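Local coordinates for protein exoglucanase A (Cellulomonas fimi, PDB 7CBD) that hydrolyses beta-1,4-glucosidic linkages of cellulose with inversion at the anomeric carbon, releasing cellobiose from non-reducing chain ends, the chain here being its family 6 catalytic domain, at residues 93-105 and 160-174. Residues are numbered along the deposited sequence; the frame is centred on the assembly and turned at random. Where two conformers were deposited one is given.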
ATOM      1  N   ILE A  93       1.447  10.485  -1.737  1.00  5.27           N
ATOM      2  CA  ILE A  93       1.189  11.710  -0.996  1.00  4.90           C
ATOM      3  C   ILE A  93       0.819  11.272   0.421  1.00  5.80           C
ATOM      4  O   ILE A  93      -0.183  10.576   0.618  1.00  5.79           O
ATOM      5  CB  ILE A  93       0.031  12.477  -1.658  1.00  6.11           C
ATOM      6  CG1 ILE A  93       0.313  12.707  -3.149  1.00  6.15           C
ATOM      7  CG2 ILE A  93      -0.259  13.781  -0.934  1.00  7.24           C
ATOM      8  CD1 ILE A  93       1.571  13.498  -3.432  1.00  7.74           C
ATOM      9  N   TYR A  94       1.647  11.623   1.408  1.00  5.21           N
ATOM     10  CA  TYR A  94       1.535  10.999   2.726  1.00  5.68           C
ATOM     11  C   TYR A  94       2.114  11.904   3.803  1.00  5.09           C
ATOM     12  O   TYR A  94       3.154  11.588   4.395  1.00  6.14           O
ATOM     13  CB  TYR A  94       2.257   9.642   2.732  1.00  6.19           C
ATOM     14  CG  TYR A  94       2.048   8.762   3.959  1.00  6.91           C
ATOM     15  CD1 TYR A  94       0.788   8.569   4.509  1.00  7.40           C
ATOM     16  CD2 TYR A  94       3.120   8.082   4.528  1.00  8.34           C
ATOM     17  CE1 TYR A  94       0.600   7.746   5.619  1.00  8.65           C
ATOM     18  CE2 TYR A  94       2.946   7.261   5.622  1.00  9.47           C
ATOM     19  CZ  TYR A  94       1.687   7.091   6.162  1.00 10.09           C
ATOM     20  OH  TYR A  94       1.535   6.260   7.253  1.00 12.00           O
ATOM     21  N   ASP A  95       1.440  13.028   4.085  1.00  5.16           N
ATOM     22  CA  ASP A  95       1.931  13.896   5.150  1.00  5.15           C
ATOM     23  C   ASP A  95       0.826  14.712   5.812  1.00  5.38           C
ATOM     24  O   ASP A  95       1.096  15.818   6.296  1.00  6.29           O
ATOM     25  CB  ASP A  95       3.051  14.818   4.643  1.00  6.10           C
ATOM     26  CG  ASP A  95       3.994  15.263   5.747  1.00  6.37           C
ATOM     27  OD1 ASP A  95       4.029  14.633   6.833  1.00  6.88           O
ATOM     28  OD2 ASP A  95       4.721  16.246   5.503  1.00  7.86           O
ATOM     29  N   LEU A  96      -0.394  14.176   5.904  1.00  5.01           N
ATOM     30  CA  LEU A  96      -1.495  14.964   6.452  1.00  5.53           C
ATOM     31  C   LEU A  96      -1.196  15.413   7.880  1.00  5.86           C
ATOM     32  O   LEU A  96      -0.529  14.702   8.644  1.00  6.72           O
ATOM     33  CB  LEU A  96      -2.789  14.157   6.493  1.00  5.33           C
ATOM     34  CG  LEU A  96      -3.581  14.135   5.196  1.00  5.29           C
ATOM     35  CD1 LEU A  96      -4.624  13.049   5.254  1.00  5.78           C
ATOM     36  CD2 LEU A  96      -4.223  15.470   4.890  1.00  5.47           C
ATOM     37  N   PRO A  97      -1.708  16.574   8.282  1.00  5.86           N
ATOM     38  CA  PRO A  97      -1.697  16.915   9.711  1.00  5.43           C
ATOM     39  C   PRO A  97      -2.391  15.814  10.500  1.00  6.19           C
ATOM     40  O   PRO A  97      -3.423  15.290  10.081  1.00  7.40           O
ATOM     41  CB  PRO A  97      -2.488  18.232   9.769  1.00  6.64           C
ATOM     42  CG  PRO A  97      -2.403  18.781   8.369  1.00  6.45           C
ATOM     43  CD  PRO A  97      -2.414  17.584   7.474  1.00  6.38           C
ATOM     44  N   GLY A  98      -1.805  15.448  11.639  1.00  6.68           N
ATOM     45  CA  GLY A  98      -2.363  14.378  12.447  1.00  6.93           C
ATOM     46  C   GLY A  98      -2.321  13.019  11.780  1.00  6.23           C
ATOM     47  O   GLY A  98      -3.170  12.166  12.065  1.00  6.87           O
ATOM     48  N   ARG A  99      -1.336  12.793  10.907  1.00  6.35           N
ATOM     49  CA  ARG A  99      -1.244  11.559  10.136  1.00  6.07           C
ATOM     50  C   ARG A  99      -1.317  10.335  11.038  1.00  7.02           C
ATOM     51  O   ARG A  99      -0.781  10.326  12.148  1.00  8.56           O
ATOM     52  CB  ARG A  99       0.089  11.531   9.385  1.00  6.18           C
ATOM     53  CG  ARG A  99       0.039  10.797   8.059  1.00  6.84           C
ATOM     54  CD  ARG A  99       1.400  10.754   7.387  1.00  6.71           C
ATOM     55  NE  ARG A  99       2.314   9.885   8.113  1.00  7.91           N
ATOM     56  CZ  ARG A  99       3.610   9.776   7.851  1.00  7.95           C
ATOM     57  NH1 ARG A  99       4.160  10.476   6.863  1.00  8.22           N
ATOM     58  NH2 ARG A  99       4.359   8.960   8.580  1.00 10.85           N
ATOM     59  N   ASP A 100      -1.989   9.294  10.548  1.00  6.66           N
ATOM     60  CA  ASP A 100      -2.078   8.006  11.242  1.00  7.38           C
ATOM     61  C   ASP A 100      -2.654   8.172  12.650  1.00  7.77           C
ATOM     62  O   ASP A 100      -2.050   7.774  13.645  1.00  8.80           O
ATOM     63  CB  ASP A 100      -0.719   7.297  11.287  1.00  8.78           C
ATOM     64  CG  ASP A 100      -0.020   7.291   9.947  1.00  9.67           C
ATOM     65  OD1 ASP A 100      -0.497   6.609   9.017  1.00 11.25           O
ATOM     66  OD2 ASP A 100       1.009   7.977   9.812  1.00 11.33           O
ATOM     67  N   CYS A 101      -3.852   8.756  12.716  1.00  8.48           N
ATOM     68  CA  CYS A 101      -4.387   9.198  14.003  1.00  8.30           C
ATOM     69  C   CYS A 101      -4.693   8.057  14.965  1.00  9.27           C
ATOM     70  O   CYS A 101      -4.736   8.292  16.178  1.00 11.29           O
ATOM     71  CB  CYS A 101      -5.621  10.071  13.803  1.00  8.19           C
ATOM     72  SG  CYS A 101      -7.013   9.254  12.986  1.00  8.49           S
ATOM     73  N   PHE A 102      -5.029   6.937  14.432  1.00  9.78           N
ATOM     74  CA  PHE A 102      -5.214   5.662  15.275  0.51 11.90           C
ATOM     75  C   PHE A 102      -3.878   5.032  15.907  1.00 13.19           C
ATOM     76  O   PHE A 102      -4.044   4.171  16.707  1.00 14.72           O
ATOM     77  CB  PHE A 102      -5.897   4.622  14.375  0.51 12.38           C
ATOM     78  CG  PHE A 102      -6.523   3.461  15.103  0.51 12.83           C
ATOM     79  CD1 PHE A 102      -7.224   3.646  16.281  0.51 13.40           C
ATOM     80  CD2 PHE A 102      -6.445   2.183  14.569  0.51 13.24           C
ATOM     81  CE1 PHE A 102      -7.812   2.574  16.926  0.51 14.25           C
ATOM     82  CE2 PHE A 102      -7.033   1.110  15.206  0.51 13.62           C
ATOM     83  CZ  PHE A 102      -7.722   1.308  16.382  0.51 14.56           C
ATOM     84  N   ALA A 103      -2.695   5.442  15.487  1.00 15.72           N
ATOM     85  CA  ALA A 103      -1.485   4.957  16.057  1.00 19.50           C
ATOM     86  C   ALA A 103      -1.361   5.535  17.450  1.00 26.05           C
ATOM     87  O   ALA A 103      -1.653   6.647  17.691  1.00 25.61           O
ATOM     88  CB  ALA A 103      -0.351   5.362  15.170  1.00 18.93           C
ATOM     89  N   LEU A 104      -0.953   4.735  18.418  1.00 33.35           N
ATOM     90  CA  LEU A 104      -0.794   5.329  19.775  1.00 41.94           C
ATOM     91  C   LEU A 104       0.686   5.758  19.834  1.00 41.88           C
ATOM     92  O   LEU A 104       1.519   5.105  20.421  1.00 42.30           O
ATOM     93  CB  LEU A 104      -1.327   4.395  20.877  1.00 49.98           C
ATOM     94  N   ALA A 105       0.926   6.899  19.220  1.00 41.07           N
ATOM     95  CA  ALA A 105       2.170   7.567  18.940  1.00 40.15           C
ATOM     96  C   ALA A 105       1.813   8.741  18.037  1.00 39.49           C
ATOM     97  O   ALA A 105       0.747   8.738  17.391  1.00 39.40           O
ATOM     98  CB  ALA A 105       3.066   6.693  18.127  1.00 39.84           C
ATOM     99  N   GLU A 160     -11.064   7.589  19.092  0.54 12.20           N
ATOM    100  CA  GLU A 160      -9.763   8.053  19.553  0.54 12.35           C
ATOM    101  C   GLU A 160      -9.701   9.571  19.433  0.54 11.32           C
ATOM    102  O   GLU A 160      -9.955  10.107  18.347  0.54 11.14           O
ATOM    103  CB  GLU A 160      -8.650   7.410  18.734  0.54 13.08           C
ATOM    104  CG  GLU A 160      -7.293   8.116  18.807  0.54 13.74           C
ATOM    105  CD  GLU A 160      -6.773   8.309  20.227  0.54 15.84           C
ATOM    106  OE1 GLU A 160      -6.973   7.421  21.084  0.54 18.04           O
ATOM    107  OE2 GLU A 160      -6.152   9.360  20.484  0.54 14.41           O
ATOM    108  N   PRO A 161      -9.404  10.296  20.515  1.00 12.03           N
ATOM    109  CA  PRO A 161      -9.336  11.766  20.421  1.00 12.47           C
ATOM    110  C   PRO A 161      -8.431  12.284  19.314  1.00 11.10           C
ATOM    111  O   PRO A 161      -8.766  13.282  18.669  1.00 11.75           O
ATOM    112  CB  PRO A 161      -8.868  12.180  21.823  1.00 13.27           C
ATOM    113  CG  PRO A 161      -9.413  11.096  22.715  1.00 13.87           C
ATOM    114  CD  PRO A 161      -9.324   9.819  21.911  1.00 12.81           C
ATOM    115  N   ALA A 162      -7.311  11.612  19.050  1.00  9.57           N
ATOM    116  CA  ALA A 162      -6.434  12.059  17.973  1.00  9.06           C
ATOM    117  C   ALA A 162      -7.140  12.025  16.625  1.00  7.89           C
ATOM    118  O   ALA A 162      -6.871  12.870  15.765  1.00  9.66           O
ATOM    119  CB  ALA A 162      -5.176  11.200  17.916  1.00  9.83           C
ATOM    120  N   CYS A 163      -8.045  11.066  16.415  1.00  8.04           N
ATOM    121  CA  CYS A 163      -8.780  11.025  15.154  1.00  7.85           C
ATOM    122  C   CYS A 163      -9.865  12.094  15.094  1.00  8.50           C
ATOM    123  O   CYS A 163     -10.120  12.653  14.024  1.00  9.19           O
ATOM    124  CB  CYS A 163      -9.342   9.627  14.890  1.00  9.13           C
ATOM    125  SG  CYS A 163      -8.065   8.402  14.516  1.00  9.71           S
ATOM    126  N   GLN A 164     -10.505  12.398  16.229  1.00  8.54           N
ATOM    127  CA  GLN A 164     -11.409  13.542  16.277  1.00  9.46           C
ATOM    128  C   GLN A 164     -10.671  14.823  15.912  1.00 10.40           C
ATOM    129  O   GLN A 164     -11.153  15.629  15.105  1.00 12.13           O
ATOM    130  CB  GLN A 164     -12.013  13.657  17.676  1.00 10.26           C
ATOM    131  CG  GLN A 164     -12.880  12.481  18.048  1.00 10.89           C
ATOM    132  CD  GLN A 164     -13.082  12.363  19.537  1.00 12.72           C
ATOM    133  OE1 GLN A 164     -12.932  13.344  20.273  1.00 15.00           O
ATOM    134  NE2 GLN A 164     -13.442  11.167  19.997  1.00 12.29           N
ATOM    135  N   GLN A 165      -9.480  15.014  16.492  1.00 10.31           N
ATOM    136  CA  GLN A 165      -8.681  16.203  16.218  1.00 10.78           C
ATOM    137  C   GLN A 165      -8.261  16.257  14.758  1.00 10.23           C
ATOM    138  O   GLN A 165      -8.230  17.334  14.151  1.00 11.33           O
ATOM    139  CB  GLN A 165      -7.438  16.206  17.114  1.00 13.78           C
ATOM    140  CG  GLN A 165      -7.727  16.352  18.604  1.00 15.77           C
ATOM    141  CD  GLN A 165      -6.632  15.753  19.494  1.00 17.53           C
ATOM    142  OE1 GLN A 165      -5.563  15.353  19.019  1.00 18.52           O
ATOM    143  NE2 GLN A 165      -6.907  15.681  20.793  1.00 18.85           N
ATOM    144  N   ALA A 166      -7.948  15.100  14.175  1.00  9.41           N
ATOM    145  CA  ALA A 166      -7.429  15.058  12.814  1.00  9.52           C
ATOM    146  C   ALA A 166      -8.527  15.212  11.773  1.00 10.08           C
ATOM    147  O   ALA A 166      -8.248  15.663  10.657  1.00 10.26           O
ATOM    148  CB  ALA A 166      -6.670  13.748  12.579  1.00 10.77           C
ATOM    149  N   ALA A 167      -9.767  14.848  12.119  1.00 10.66           N
ATOM    150  CA  ALA A 167     -10.868  14.789  11.157  1.00 11.41           C
ATOM    151  C   ALA A 167     -10.999  16.016  10.265  1.00 10.77           C
ATOM    152  O   ALA A 167     -11.019  15.849   9.034  1.00 10.34           O
ATOM    153  CB  ALA A 167     -12.187  14.429  11.859  1.00 11.92           C
ATOM    154  N   PRO A 168     -11.099  17.243  10.781  1.00 11.14           N
ATOM    155  CA  PRO A 168     -11.229  18.381   9.860  1.00 12.13           C
ATOM    156  C   PRO A 168     -10.014  18.556   8.971  1.00 10.39           C
ATOM    157  O   PRO A 168     -10.148  18.997   7.824  1.00 10.88           O
ATOM    158  CB  PRO A 168     -11.448  19.577  10.796  1.00 13.94           C
ATOM    159  CG  PRO A 168     -10.873  19.143  12.100  1.00 13.10           C
ATOM    160  CD  PRO A 168     -11.144  17.677  12.191  1.00 12.18           C
ATOM    161  N   TYR A 169      -8.831  18.179   9.455  1.00  8.65           N
ATOM    162  CA  TYR A 169      -7.623  18.333   8.658  1.00  8.89           C
ATOM    163  C   TYR A 169      -7.485  17.251   7.600  1.00  8.47           C
ATOM    164  O   TYR A 169      -6.953  17.523   6.522  1.00  9.23           O
ATOM    165  CB  TYR A 169      -6.403  18.407   9.573  1.00 10.35           C
ATOM    166  CG  TYR A 169      -6.555  19.535  10.557  1.00 10.52           C
ATOM    167  CD1 TYR A 169      -6.548  20.853  10.123  1.00 11.73           C
ATOM    168  CD2 TYR A 169      -6.753  19.290  11.907  1.00 11.75           C
ATOM    169  CE1 TYR A 169      -6.708  21.895  11.005  1.00 12.54           C
ATOM    170  CE2 TYR A 169      -6.914  20.324  12.797  1.00 13.21           C
ATOM    171  CZ  TYR A 169      -6.891  21.625  12.340  1.00 14.47           C
ATOM    172  OH  TYR A 169      -7.054  22.661  13.223  1.00 16.01           O
ATOM    173  N   TYR A 170      -7.968  16.034   7.866  1.00  7.94           N
ATOM    174  CA  TYR A 170      -8.003  15.035   6.803  1.00  7.66           C
ATOM    175  C   TYR A 170      -8.941  15.482   5.694  1.00  8.10           C
ATOM    176  O   TYR A 170      -8.604  15.396   4.510  1.00  8.50           O
ATOM    177  CB  TYR A 170      -8.455  13.676   7.336  1.00  8.32           C
ATOM    178  CG  TYR A 170      -7.483  12.912   8.211  1.00  7.45           C
ATOM    179  CD1 TYR A 170      -7.801  11.632   8.635  1.00  7.08           C
ATOM    180  CD2 TYR A 170      -6.264  13.454   8.623  1.00  7.30           C
ATOM    181  CE1 TYR A 170      -6.953  10.904   9.449  1.00  6.70           C
ATOM    182  CE2 TYR A 170      -5.387  12.723   9.441  1.00  6.54           C
ATOM    183  CZ  TYR A 170      -5.753  11.452   9.857  1.00  5.98           C
ATOM    184  OH  TYR A 170      -4.936  10.707  10.683  1.00  6.73           O
ATOM    185  N   ARG A 171     -10.124  15.979   6.056  1.00  8.20           N
ATOM    186  CA  ARG A 171     -11.075  16.407   5.038  1.00  9.19           C
ATOM    187  C   ARG A 171     -10.528  17.586   4.237  1.00  9.31           C
ATOM    188  O   ARG A 171     -10.570  17.589   3.002  1.00  9.31           O
ATOM    189  CB  ARG A 171     -12.409  16.758   5.689  1.00 10.72           C
ATOM    190  CG  ARG A 171     -13.213  15.555   6.149  1.00 11.27           C
ATOM    191  CD  ARG A 171     -14.529  16.052   6.707  1.00 12.21           C
ATOM    192  NE  ARG A 171     -15.416  15.011   7.214  1.00 13.53           N
ATOM    193  CZ  ARG A 171     -16.403  14.467   6.511  1.00 13.77           C
ATOM    194  NH1 ARG A 171     -16.610  14.828   5.250  1.00 14.64           N
ATOM    195  NH2 ARG A 171     -17.184  13.553   7.069  1.00 14.38           N
ATOM    196  N   GLN A 172      -9.999  18.599   4.925  0.65  8.50           N
ATOM    197  CA  GLN A 172      -9.528  19.788   4.221  0.65  9.02           C
ATOM    198  C   GLN A 172      -8.211  19.524   3.502  0.65  8.97           C
ATOM    199  O   GLN A 172      -7.980  20.051   2.405  0.65  9.40           O
ATOM    200  CB  GLN A 172      -9.414  20.962   5.193  0.65 11.70           C
ATOM    201  CG  GLN A 172     -10.754  21.349   5.817  0.65 14.11           C
ATOM    202  CD  GLN A 172     -10.620  22.311   6.978  0.65 16.63           C
ATOM    203  OE1 GLN A 172      -9.700  23.128   7.019  0.65 17.06           O
ATOM    204  NE2 GLN A 172     -11.543  22.220   7.932  0.65 18.46           N
ATOM    205  N   GLY A 173      -7.344  18.700   4.094  1.00  7.97           N
ATOM    206  CA  GLY A 173      -6.075  18.399   3.460  1.00  7.29           C
ATOM    207  C   GLY A 173      -6.235  17.543   2.224  1.00  6.45           C
ATOM    208  O   GLY A 173      -5.597  17.798   1.200  1.00  7.48           O
ATOM    209  N   VAL A 174      -7.095  16.522   2.292  1.00  6.07           N
ATOM    210  CA  VAL A 174      -7.334  15.706   1.108  1.00  6.16           C
ATOM    211  C   VAL A 174      -8.003  16.535   0.014  1.00  5.62           C
ATOM    212  O   VAL A 174      -7.653  16.416  -1.165  1.00  6.72           O
ATOM    213  CB  VAL A 174      -8.105  14.414   1.445  1.00  6.28           C
ATOM    214  CG1 VAL A 174      -8.504  13.682   0.164  1.00  5.87           C
ATOM    215  CG2 VAL A 174      -7.257  13.508   2.315  1.00  6.59           C
TER
HETATM  216  O   HOH W   1      -3.868  13.335  15.191  1.00 22.35           O
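The phenol oxygen of Tyr170 is gripped by two backbone groups of the opposing loop: it donates to Gly98 O, with OH and O 2.7 Å apart, and accepts a weak bond from Cys101 N. The donor stands above the Gly98 carbonyl plane, 36° out of it, while a water gives a second, weak bond to this carbonyl and joins it to Ala162 O on the helix. How a helix side chain can fix the course of an irregular loop is well illustrated here. With CG anti to its carbonyl carbon (chi1 -72°), the Tyr170 ring points edge-on at the backbone of Pro97 and Gly98; Pro97 O lies at its edge, 3.3 Å from CE2, and Ala166 CB packs on one face, offset toward the rim. Replacing Tyr170 by a phenylalanine would probably deprive Gly98 O and Cys101 N of the hydroxyl they share, leaving the loop freer to shift. Beside the ring, Cys101 SG passes obliquely, 3.9 Å from Tyr170 CE1, to reach Cys163 SG in a disulfide with a chi3 of 95°. Further along the helix, the branches of Leu96 divide: CD1 meets Tyr170 and Val174, whereas CD2 packs against Gly173 CA at 3.7 Å, where a side chain on that residue would collide with it. Pro97 CB rests on Tyr169 CB, the hydroxyl of Tyr169 turning elsewhere to Asp114. Between these fixed points, the side chains of Arg99 and Asp100 set out away from the helix and pair in a salt bridge, NE to OD2 at 2.9 Å, while Tyr94 OH donates to Asp100 OD1. Covalent, polar and apolar ties to helix 161-182 thus probably help to hold in shape a loop whose Asp100 lies beside Asp149, the predicted proton donor.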